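Local coordinates for particle-associated glycoside hydrolase (Acinetobacter phage Fri1, PDB 6C72) that degrades the capsular polysaccharide of its Acinetobacter baumannii host as a trimeric phage tailspike depolymerase, opening the way for virus entry, at the zinc ion site. Residues are numbered along the deposited sequence; one frame, centred on the assembly and turned at random.

The zinc ion site. Residues 494, 519-521, 573, 575-576. With ZN (zinc ion), chain B.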
ATOM      1  N   ASN A 494      12.015 -54.399  13.965  1.00 51.88           N
ATOM      2  CA  ASN A 494      11.306 -55.661  14.186  1.00 52.92           C
ATOM      3  C   ASN A 494      12.309 -56.805  14.061  1.00 48.94           C
ATOM      4  O   ASN A 494      12.662 -57.215  12.954  1.00 48.37           O
ATOM      5  CB  ASN A 494      10.145 -55.800  13.206  1.00 54.75           C
ATOM      6  CG  ASN A 494       9.402 -57.120  13.350  1.00 56.14           C
ATOM      7  OD1 ASN A 494       9.573 -57.844  14.330  1.00 56.34           O
ATOM      8  ND2 ASN A 494       8.528 -57.411  12.390  1.00 56.25           N
ATOM      9  N   ASP A 519       7.006 -52.873  22.754  1.00 33.64           N
ATOM     10  CA  ASP A 519       6.227 -53.941  22.152  1.00 35.61           C
ATOM     11  C   ASP A 519       4.768 -53.876  22.588  1.00 35.67           C
ATOM     12  O   ASP A 519       4.472 -53.654  23.766  1.00 34.75           O
ATOM     13  CB  ASP A 519       6.845 -55.280  22.552  1.00 36.21           C
ATOM     14  CG  ASP A 519       6.558 -56.367  21.572  1.00 38.13           C
ATOM     15  OD1 ASP A 519       5.381 -56.594  21.253  1.00 38.43           O
ATOM     16  OD2 ASP A 519       7.523 -56.977  21.093  1.00 37.94           O
ATOM     17  N   ALA A 520       3.859 -54.106  21.643  1.00 38.13           N
ATOM     18  CA  ALA A 520       2.426 -54.080  21.921  1.00 38.10           C
ATOM     19  C   ALA A 520       1.870 -55.440  22.334  1.00 38.95           C
ATOM     20  O   ALA A 520       0.666 -55.549  22.597  1.00 38.97           O
ATOM     21  CB  ALA A 520       1.652 -53.551  20.709  1.00 38.45           C
ATOM     22  N   THR A 521       2.711 -56.468  22.400  1.00 40.23           N
ATOM     23  CA  THR A 521       2.271 -57.778  22.856  1.00 40.82           C
ATOM     24  C   THR A 521       1.974 -57.724  24.347  1.00 40.30           C
ATOM     25  O   THR A 521       2.634 -57.002  25.099  1.00 39.59           O
ATOM     26  CB  THR A 521       3.353 -58.829  22.584  1.00 41.27           C
ATOM     27  OG1 THR A 521       3.700 -58.819  21.196  1.00 41.53           O
ATOM     28  CG2 THR A 521       2.861 -60.237  22.967  1.00 41.52           C
ATOM     29  N   SER A 573       7.850 -63.436  20.004  1.00 40.22           N
ATOM     30  CA  SER A 573       6.832 -62.535  20.523  1.00 41.45           C
ATOM     31  C   SER A 573       7.437 -61.234  21.045  1.00 41.08           C
ATOM     32  O   SER A 573       6.752 -60.208  21.069  1.00 42.24           O
ATOM     33  CB  SER A 573       6.019 -63.237  21.619  1.00 42.05           C
ATOM     34  OG  SER A 573       6.818 -63.569  22.743  1.00 41.43           O
ATOM     35  N   ASN A 575       9.649 -58.738  19.888  1.00 37.06           N
ATOM     36  CA  ASN A 575      10.265 -58.389  18.620  1.00 36.84           C
ATOM     37  C   ASN A 575      10.446 -56.899  18.366  1.00 37.67           C
ATOM     38  O   ASN A 575      11.294 -56.543  17.539  1.00 36.85           O
ATOM     39  CB  ASN A 575       9.436 -58.966  17.467  1.00 38.19           C
ATOM     40  CG  ASN A 575       7.999 -58.487  17.493  1.00 40.29           C
ATOM     41  OD1 ASN A 575       7.372 -58.417  18.548  1.00 40.89           O
ATOM     42  ND2 ASN A 575       7.473 -58.148  16.329  1.00 40.86           N
ATOM     43  N   THR A 576       9.677 -56.024  19.018  1.00 35.93           N
ATOM     44  CA  THR A 576       9.704 -54.594  18.720  1.00 36.84           C
ATOM     45  C   THR A 576      10.690 -53.895  19.648  1.00 34.10           C
ATOM     46  O   THR A 576      10.493 -53.879  20.869  1.00 32.25           O
ATOM     47  CB  THR A 576       8.327 -53.951  18.879  1.00 36.76           C
ATOM     48  OG1 THR A 576       7.349 -54.703  18.149  1.00 37.57           O
ATOM     49  CG2 THR A 576       8.365 -52.544  18.319  1.00 36.14           C
TER
HETATM   50 ZN    ZN B 810       5.382 -58.047  19.407  1.00 83.11          ZN
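Two loops of the C-terminal beta-rich domain, one running from Asp519 to Thr521 just after strand 509-517 and the other from Ser573 to Asn575 just before strand 576-585, face each other across a zinc ion, with Ala520 turning the first so that both its neighbours point at the metal. The CG of Asp519 lies anti to the backbone N (chi1 -154°), and the carboxylate divides its work. Asp519 OD1 binds ZN at 2.3 Å and, through its anti lone pair, accepts a hydrogen bond from the backbone N-H of Thr521. Asp519 OD2, a looser 2.9 Å from ZN, is gripped by two consecutive backbone N-H groups: Asn575 N arrives nearly along the C-O axis, Thr576 N, at the start of strand 576-585, from above the carboxylate plane. The OD2 bonds join the loops directly, and all three should limit the carboxylate's rotation. Asn575 adopts the crowded position between backbone N and carbonyl carbon (chi1 57°), bringing Asn575 OD1 to ZN at 2.2 Å. Its ND2 donates to Asn494 OD1 from above that carbonyl's plane, probably helping set which end of the amide faces the metal. The hydroxyl Thr521 OG1, beside its own backbone N (chi1 -55°), reaches ZN at 2.6 Å, whereas the carbonyl O of Ser573 stands farther off. The ion is poorly ordered, further ligands may be unseen, and it may come from crystallisation; the structure alone shows no native role, but here it probably staples the two loops.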